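Local structure of tartrate dehydrogenase/decarboxylase (Pseudomonas putida, 3FLK) at residues K57-Q69 / I88-F101. The protein oxidises (+)-tartrate to oxaloglycolate with NAD(+), converts meso-tartrate to D-glycerate and oxidatively decarboxylates D-malate to pyruvate, using magnesium or manganese. The protein carries 1 engineered substitution. Sequence-based numbering, arbitrary orientation.
Sequences KMMPDDWAEQLKQ and ISLWGSLLKFRREF. With NAI (1,4-dihydronicotinamide adenine dinucleotide), chain F; OXL (oxalate ion), chain G; SO4 (sulfate ion), chain L.
An aromatic cluster of W63, F97 and F101 joins the short helix 63-67 to helix 94-100, the helix whose other side serves the active site of this isocitrate/isopropylmalate dehydrogenase fold. The F97 ring turns its edge to the face of the W63 six-membered ring in an offset edge-to-face pair, with centroids 5.3 Å apart and planes at 65°. W63 holds CG between its backbone N and carbonyl carbon (chi1 65°), which swings the indole across to helix 94-100; F101 lies obliquely against it, CZ 3.8 Å from W63 CZ3. A broad ring with one polar atom suits this buried place, where waters meet the nitrogen: its carbons pack on K96 and F97, while the single N-H of NE1 is shared between two waters, one of which in turn donates to E100 OE2 at 3.1 Å. Without the indole, an alanine here is likely to leave a gap beside F97 and F101 and the two waters without their N-H donor. Flexible selenomethionines and a branched leucine pack beside the rings. The selenium of M59 makes an oblique Met-aromatic contact 4.2 Å from the F97 centroid, and its CE reaches one face of the indole. L67 brings CD1 to 3.3 Å from F97 CE1. M58 bends at chi2 and chi3 to set SE 3.7 Å from S89 CA; its CB lies 3.3 Å from G92 O, and a side chain at G92 would run into M58 CG, so glycine suits the place. From the same helix as F97, R98 gives oxalate O2 two hydrogen bonds, and L94 touches the nicotinamide amide of NADH. Beneath the cluster, L67 and F97 both rest on I11 of strand 6-13, F97 also meets L279 of strand 278-282, and M58 packs against Y52 of helix 49-55.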
loop_
_atom_site.group_PDB
_atom_site.type_symbol
_atom_site.label_atom_id
_atom_site.label_comp_id
_atom_site.label_asym_id
_atom_site.label_seq_id
_atom_site.Cartn_x
_atom_site.Cartn_y
_atom_site.Cartn_z
ATOM N N LYS A 57 -21.347 14.574 -19.665
ATOM C CA LYS A 57 -19.958 14.161 -19.861
ATOM C C LYS A 57 -19.016 15.102 -19.116
ATOM O O LYS A 57 -19.343 16.268 -18.894
ATOM C CB LYS A 57 -19.602 14.097 -21.353
ATOM C CG LYS A 57 -19.945 15.348 -22.149
ATOM C CD LYS A 57 -19.905 15.065 -23.641
ATOM C CE LYS A 57 -20.662 16.119 -24.424
ATOM N NZ LYS A 57 -20.796 15.735 -25.856
HETATM N N MSE A 58 -17.850 14.588 -18.734
HETATM C CA MSE A 58 -16.878 15.343 -17.948
HETATM C C MSE A 58 -16.253 16.498 -18.727
HETATM O O MSE A 58 -15.913 17.533 -18.151
HETATM C CB MSE A 58 -15.779 14.412 -17.428
HETATM C CG MSE A 58 -16.258 13.353 -16.444
HETATM SE SE MSE A 58 -16.965 14.088 -14.773
HETATM C CE MSE A 58 -15.438 15.170 -14.245
HETATM N N MSE A 59 -16.107 16.308 -20.036
HETATM C CA MSE A 59 -15.431 17.268 -20.909
HETATM C C MSE A 59 -16.113 17.326 -22.274
HETATM O O MSE A 59 -16.766 16.359 -22.674
HETATM C CB MSE A 59 -13.970 16.860 -21.106
HETATM C CG MSE A 59 -13.222 16.561 -19.829
HETATM SE SE MSE A 59 -11.333 16.348 -20.142
HETATM C CE MSE A 59 -11.335 14.628 -21.065
ATOM N N PRO A 60 -15.957 18.455 -23.001
ATOM C CA PRO A 60 -16.443 18.510 -24.381
ATOM C C PRO A 60 -15.700 17.519 -25.279
ATOM O O PRO A 60 -14.563 17.145 -24.981
ATOM C CB PRO A 60 -16.136 19.951 -24.807
ATOM C CG PRO A 60 -15.052 20.402 -23.893
ATOM C CD PRO A 60 -15.346 19.732 -22.590
ATOM N N ASP A 61 -16.346 17.107 -26.366
ATOM C CA ASP A 61 -15.782 16.120 -27.291
ATOM C C ASP A 61 -14.440 16.545 -27.893
ATOM O O ASP A 61 -13.606 15.695 -28.208
ATOM C CB ASP A 61 -16.782 15.802 -28.412
ATOM C CG ASP A 61 -17.977 14.986 -27.931
ATOM O OD1 ASP A 61 -18.095 14.717 -26.716
ATOM O OD2 ASP A 61 -18.810 14.607 -28.784
ATOM N N ASP A 62 -14.234 17.852 -28.043
ATOM C CA ASP A 62 -13.019 18.377 -28.669
ATOM C C ASP A 62 -11.962 18.866 -27.665
ATOM O O ASP A 62 -11.152 19.740 -27.984
ATOM C CB ASP A 62 -13.371 19.486 -29.672
ATOM C CG ASP A 62 -13.950 20.729 -29.007
ATOM O OD1 ASP A 62 -14.497 20.629 -27.883
ATOM O OD2 ASP A 62 -13.857 21.815 -29.618
ATOM N N TRP A 63 -11.963 18.283 -26.466
ATOM C CA TRP A 63 -11.043 18.693 -25.397
ATOM C C TRP A 63 -9.569 18.618 -25.812
ATOM O O TRP A 63 -8.784 19.505 -25.476
ATOM C CB TRP A 63 -11.288 17.878 -24.116
ATOM C CG TRP A 63 -10.984 16.413 -24.257
ATOM C CD1 TRP A 63 -11.857 15.425 -24.610
ATOM C CD2 TRP A 63 -9.716 15.774 -24.052
ATOM N NE1 TRP A 63 -11.214 14.211 -24.636
ATOM C CE2 TRP A 63 -9.898 14.396 -24.301
ATOM C CE3 TRP A 63 -8.444 16.231 -23.681
ATOM C CZ2 TRP A 63 -8.857 13.471 -24.191
ATOM C CZ3 TRP A 63 -7.406 15.311 -23.580
ATOM C CH2 TRP A 63 -7.622 13.946 -23.830
ATOM N N ALA A 64 -9.210 17.567 -26.551
ATOM C CA ALA A 64 -7.824 17.327 -26.960
ATOM C C ALA A 64 -7.360 18.356 -27.979
ATOM O O ALA A 64 -6.217 18.809 -27.934
ATOM C CB ALA A 64 -7.658 15.911 -27.511
ATOM N N GLU A 65 -8.260 18.712 -28.891
ATOM C CA GLU A 65 -8.029 19.765 -29.875
ATOM C C GLU A 65 -7.738 21.094 -29.174
ATOM O O GLU A 65 -6.835 21.831 -29.573
ATOM C CB GLU A 65 -9.255 19.881 -30.790
ATOM C CG GLU A 65 -9.211 20.992 -31.832
ATOM C CD GLU A 65 -10.584 21.271 -32.429
ATOM O OE1 GLU A 65 -11.062 20.455 -33.252
ATOM O OE2 GLU A 65 -11.186 22.310 -32.073
ATOM N N GLN A 66 -8.494 21.380 -28.116
ATOM C CA GLN A 66 -8.347 22.629 -27.368
ATOM C C GLN A 66 -7.052 22.689 -26.560
ATOM O O GLN A 66 -6.359 23.708 -26.571
ATOM C CB GLN A 66 -9.551 22.856 -26.450
ATOM C CG GLN A 66 -10.871 23.070 -27.183
ATOM C CD GLN A 66 -12.003 23.464 -26.254
ATOM O OE1 GLN A 66 -11.891 24.422 -25.488
ATOM N NE2 GLN A 66 -13.107 22.729 -26.324
ATOM N N LEU A 67 -6.722 21.599 -25.874
ATOM C CA LEU A 67 -5.569 21.584 -24.971
ATOM C C LEU A 67 -4.217 21.441 -25.673
ATOM O O LEU A 67 -3.186 21.803 -25.102
ATOM C CB LEU A 67 -5.733 20.515 -23.886
ATOM C CG LEU A 67 -6.882 20.694 -22.889
ATOM C CD1 LEU A 67 -6.817 19.604 -21.849
ATOM C CD2 LEU A 67 -6.866 22.069 -22.222
ATOM N N LYS A 68 -4.223 20.927 -26.902
ATOM C CA LYS A 68 -2.991 20.816 -27.693
ATOM C C LYS A 68 -2.426 22.178 -28.109
ATOM O O LYS A 68 -1.263 22.281 -28.505
ATOM C CB LYS A 68 -3.195 19.916 -28.916
ATOM C CG LYS A 68 -2.932 18.440 -28.639
ATOM C CD LYS A 68 -2.642 17.661 -29.920
ATOM C CE LYS A 68 -3.910 17.118 -30.565
ATOM N NZ LYS A 68 -4.465 15.952 -29.820
ATOM N N GLN A 69 -3.252 23.218 -27.999
ATOM C CA GLN A 69 -2.832 24.592 -28.286
ATOM C C GLN A 69 -2.060 25.208 -27.115
ATOM O O GLN A 69 -1.581 26.344 -27.204
ATOM C CB GLN A 69 -4.043 25.471 -28.634
ATOM C CG GLN A 69 -5.062 24.844 -29.597
ATOM C CD GLN A 69 -4.427 24.235 -30.838
ATOM O OE1 GLN A 69 -4.581 23.039 -31.102
ATOM N NE2 GLN A 69 -3.700 25.049 -31.600
ATOM N N ILE A 88 -16.343 7.185 -12.922
ATOM C CA ILE A 88 -16.829 7.988 -14.044
ATOM C C ILE A 88 -16.054 9.305 -14.161
ATOM O O ILE A 88 -15.592 9.655 -15.248
ATOM C CB ILE A 88 -18.362 8.226 -13.968
ATOM C CG1 ILE A 88 -19.103 6.903 -14.201
ATOM C CG2 ILE A 88 -18.803 9.285 -14.984
ATOM C CD1 ILE A 88 -20.599 6.946 -13.918
ATOM N N SER A 89 -15.897 10.016 -13.044
ATOM C CA SER A 89 -15.202 11.304 -13.045
ATOM C C SER A 89 -13.726 11.206 -13.435
ATOM O O SER A 89 -13.253 11.983 -14.267
ATOM C CB SER A 89 -15.364 12.029 -11.701
ATOM O OG SER A 89 -14.837 11.274 -10.629
ATOM N N LEU A 90 -13.007 10.248 -12.851
ATOM C CA LEU A 90 -11.572 10.105 -13.118
ATOM C C LEU A 90 -11.282 9.647 -14.548
ATOM O O LEU A 90 -10.436 10.230 -15.230
ATOM C CB LEU A 90 -10.907 9.161 -12.107
ATOM C CG LEU A 90 -9.376 9.262 -12.011
ATOM C CD1 LEU A 90 -8.954 10.526 -11.276
ATOM C CD2 LEU A 90 -8.783 8.036 -11.328
ATOM N N TRP A 91 -11.997 8.613 -14.993
ATOM C CA TRP A 91 -11.809 8.050 -16.330
ATOM C C TRP A 91 -12.301 8.973 -17.440
ATOM O O TRP A 91 -11.820 8.900 -18.571
ATOM C CB TRP A 91 -12.468 6.672 -16.439
ATOM C CG TRP A 91 -11.665 5.599 -15.778
ATOM C CD1 TRP A 91 -11.715 5.223 -14.467
ATOM C CD2 TRP A 91 -10.675 4.770 -16.397
ATOM N NE1 TRP A 91 -10.816 4.207 -14.229
ATOM C CE2 TRP A 91 -10.169 3.908 -15.399
ATOM C CE3 TRP A 91 -10.167 4.671 -17.698
ATOM C CZ2 TRP A 91 -9.175 2.962 -15.661
ATOM C CZ3 TRP A 91 -9.181 3.728 -17.958
ATOM C CH2 TRP A 91 -8.697 2.886 -16.945
ATOM N N GLY A 92 -13.246 9.849 -17.108
ATOM C CA GLY A 92 -13.783 10.801 -18.072
ATOM C C GLY A 92 -12.983 12.083 -18.205
ATOM O O GLY A 92 -13.291 12.920 -19.058
ATOM N N SER A 93 -11.954 12.245 -17.371
ATOM C CA SER A 93 -11.159 13.471 -17.376
ATOM C C SER A 93 -9.647 13.238 -17.261
ATOM O O SER A 93 -8.955 13.167 -18.279
ATOM C CB SER A 93 -11.659 14.443 -16.295
ATOM O OG SER A 93 -11.537 13.879 -15.001
ATOM N N LEU A 94 -9.141 13.119 -16.032
ATOM C CA LEU A 94 -7.696 13.060 -15.782
ATOM C C LEU A 94 -7.005 11.871 -16.453
ATOM O O LEU A 94 -5.915 12.018 -17.009
ATOM C CB LEU A 94 -7.395 13.080 -14.276
ATOM C CG LEU A 94 -5.940 12.931 -13.804
ATOM C CD1 LEU A 94 -5.021 14.036 -14.333
ATOM C CD2 LEU A 94 -5.892 12.880 -12.296
ATOM N N LEU A 95 -7.640 10.704 -16.403
ATOM C CA LEU A 95 -7.069 9.508 -17.022
ATOM C C LEU A 95 -7.000 9.611 -18.548
ATOM O O LEU A 95 -6.095 9.049 -19.165
ATOM C CB LEU A 95 -7.798 8.242 -16.556
ATOM C CG LEU A 95 -7.154 7.433 -15.416
ATOM C CD1 LEU A 95 -6.459 8.282 -14.353
ATOM C CD2 LEU A 95 -8.158 6.503 -14.761
ATOM N N LYS A 96 -7.938 10.347 -19.144
ATOM C CA LYS A 96 -7.872 10.670 -20.572
ATOM C C LYS A 96 -6.690 11.588 -20.900
ATOM O O LYS A 96 -6.013 11.383 -21.908
ATOM C CB LYS A 96 -9.188 11.279 -21.069
ATOM C CG LYS A 96 -10.297 10.257 -21.286
ATOM C CD LYS A 96 -11.521 10.880 -21.950
ATOM C CE LYS A 96 -12.576 9.823 -22.239
ATOM N NZ LYS A 96 -13.838 10.409 -22.771
ATOM N N PHE A 97 -6.447 12.592 -20.054
ATOM C CA PHE A 97 -5.264 13.449 -20.182
ATOM C C PHE A 97 -3.986 12.612 -20.152
ATOM O O PHE A 97 -3.136 12.732 -21.031
ATOM C CB PHE A 97 -5.178 14.488 -19.052
ATOM C CG PHE A 97 -6.267 15.532 -19.064
ATOM C CD1 PHE A 97 -6.905 15.903 -20.241
ATOM C CD2 PHE A 97 -6.620 16.180 -17.884
ATOM C CE1 PHE A 97 -7.898 16.882 -20.235
ATOM C CE2 PHE A 97 -7.607 17.162 -17.869
ATOM C CZ PHE A 97 -8.245 17.515 -19.046
ATOM N N ARG A 98 -3.860 11.771 -19.127
ATOM C CA ARG A 98 -2.656 10.972 -18.911
ATOM C C ARG A 98 -2.370 10.013 -20.063
ATOM O O ARG A 98 -1.224 9.869 -20.488
ATOM C CB ARG A 98 -2.753 10.197 -17.595
ATOM C CG ARG A 98 -2.637 11.060 -16.346
ATOM C CD ARG A 98 -2.860 10.235 -15.093
ATOM N NE ARG A 98 -2.582 10.987 -13.871
ATOM C CZ ARG A 98 -2.911 10.582 -12.646
ATOM N NH1 ARG A 98 -3.540 9.425 -12.467
ATOM N NH2 ARG A 98 -2.617 11.337 -11.594
ATOM N N ARG A 99 -3.419 9.377 -20.575
ATOM C CA ARG A 99 -3.255 8.319 -21.575
ATOM C C ARG A 99 -3.199 8.838 -23.007
ATOM O O ARG A 99 -2.333 8.427 -23.783
ATOM C CB ARG A 99 -4.318 7.231 -21.388
ATOM C CG ARG A 99 -4.162 6.548 -20.040
ATOM C CD ARG A 99 -5.141 5.423 -19.778
ATOM N NE ARG A 99 -4.797 4.786 -18.507
ATOM C CZ ARG A 99 -5.093 3.536 -18.164
ATOM N NH1 ARG A 99 -5.764 2.742 -18.988
ATOM N NH2 ARG A 99 -4.707 3.080 -16.981
ATOM N N GLU A 100 -4.096 9.758 -23.350
ATOM C CA GLU A 100 -4.133 10.298 -24.710
ATOM C C GLU A 100 -3.014 11.295 -25.019
ATOM O O GLU A 100 -2.643 11.465 -26.181
ATOM C CB GLU A 100 -5.513 10.867 -25.045
ATOM C CG GLU A 100 -6.537 9.771 -25.310
ATOM C CD GLU A 100 -7.932 10.294 -25.581
ATOM O OE1 GLU A 100 -8.079 11.224 -26.404
ATOM O OE2 GLU A 100 -8.885 9.753 -24.982
ATOM N N PHE A 101 -2.474 11.937 -23.986
ATOM C CA PHE A 101 -1.291 12.780 -24.154
ATOM C C PHE A 101 -0.010 12.024 -23.807
ATOM O O PHE A 101 1.063 12.621 -23.692
ATOM C CB PHE A 101 -1.403 14.081 -23.344
ATOM C CG PHE A 101 -2.402 15.064 -23.900
ATOM C CD1 PHE A 101 -2.803 14.999 -25.235
ATOM C CD2 PHE A 101 -2.925 16.069 -23.095
ATOM C CE1 PHE A 101 -3.725 15.905 -25.753
ATOM C CE2 PHE A 101 -3.847 16.985 -23.605
ATOM C CZ PHE A 101 -4.246 16.902 -24.938
HETATM P PA NAI F . -8.232 13.250 -1.099
HETATM O O1A NAI F . -6.798 13.418 -1.428
HETATM O O2A NAI F . -9.083 14.225 -1.805
HETATM O O5B NAI F . -8.431 13.427 0.479
HETATM C C5B NAI F . -7.904 12.522 1.422
HETATM C C4B NAI F . -7.762 13.202 2.780
HETATM O O4B NAI F . -6.678 14.112 2.747
HETATM C C3B NAI F . -9.005 13.992 3.161
HETATM O O3B NAI F . -9.248 13.804 4.534
HETATM C C2B NAI F . -8.625 15.431 2.870
HETATM O O2B NAI F . -9.250 16.339 3.748
HETATM C C1B NAI F . -7.113 15.435 3.017
HETATM N N9A NAI F . -6.488 16.386 2.081
HETATM C C8A NAI F . -6.322 16.228 0.729
HETATM N N7A NAI F . -5.704 17.328 0.247
HETATM C C5A NAI F . -5.472 18.181 1.263
HETATM C C6A NAI F . -4.875 19.437 1.319
HETATM N N6A NAI F . -4.391 20.004 0.217
HETATM N N1A NAI F . -4.781 20.085 2.535
HETATM C C2A NAI F . -5.272 19.499 3.682
HETATM N N3A NAI F . -5.857 18.248 3.613
HETATM C C4A NAI F . -5.961 17.603 2.425
HETATM O O3 NAI F . -8.613 11.716 -1.452
HETATM P PN NAI F . -10.008 10.947 -1.191
HETATM O O1N NAI F . -10.720 11.515 -0.026
HETATM O O2N NAI F . -9.673 9.505 -1.159
HETATM O O5D NAI F . -10.842 11.233 -2.528
HETATM C C5D NAI F . -11.673 12.367 -2.672
HETATM C C4D NAI F . -12.034 12.567 -4.143
HETATM O O4D NAI F . -10.892 12.981 -4.869
HETATM C C3D NAI F . -12.537 11.301 -4.825
HETATM O O3D NAI F . -13.578 11.677 -5.693
HETATM C C2D NAI F . -11.347 10.809 -5.629
HETATM O O2D NAI F . -11.734 10.095 -6.780
HETATM C C1D NAI F . -10.660 12.122 -5.976
HETATM N N1N NAI F . -9.211 12.038 -6.242
HETATM C C2N NAI F . -8.748 12.648 -7.374
HETATM C C3N NAI F . -7.392 12.636 -7.683
HETATM C C7N NAI F . -6.885 13.536 -8.773
HETATM O O7N NAI F . -7.770 14.439 -9.398
HETATM N N7N NAI F . -5.605 13.464 -9.135
HETATM C C4N NAI F . -6.506 11.992 -6.818
HETATM C C5N NAI F . -6.983 11.375 -5.662
HETATM C C6N NAI F . -8.348 11.405 -5.379
HETATM C C1 OXL G . -4.993 8.729 -7.698
HETATM C C2 OXL G . -3.720 9.327 -8.109
HETATM O O1 OXL G . -5.199 8.528 -6.476
HETATM O O2 OXL G . -3.489 9.516 -9.323
HETATM O O3 OXL G . -5.837 8.420 -8.569
HETATM O O4 OXL G . -2.887 9.629 -7.223
HETATM S S SO4 L . -18.952 19.175 -27.669
HETATM O O1 SO4 L . -19.092 18.294 -26.513
HETATM O O2 SO4 L . -19.880 18.745 -28.712
HETATM O O3 SO4 L . -19.261 20.548 -27.278
HETATM O O4 SO4 L . -17.585 19.115 -28.181
HETATM O O HOH W 1 -11.479 11.179 -25.902
HETATM O O HOH W 2 -13.909 12.505 -25.429
#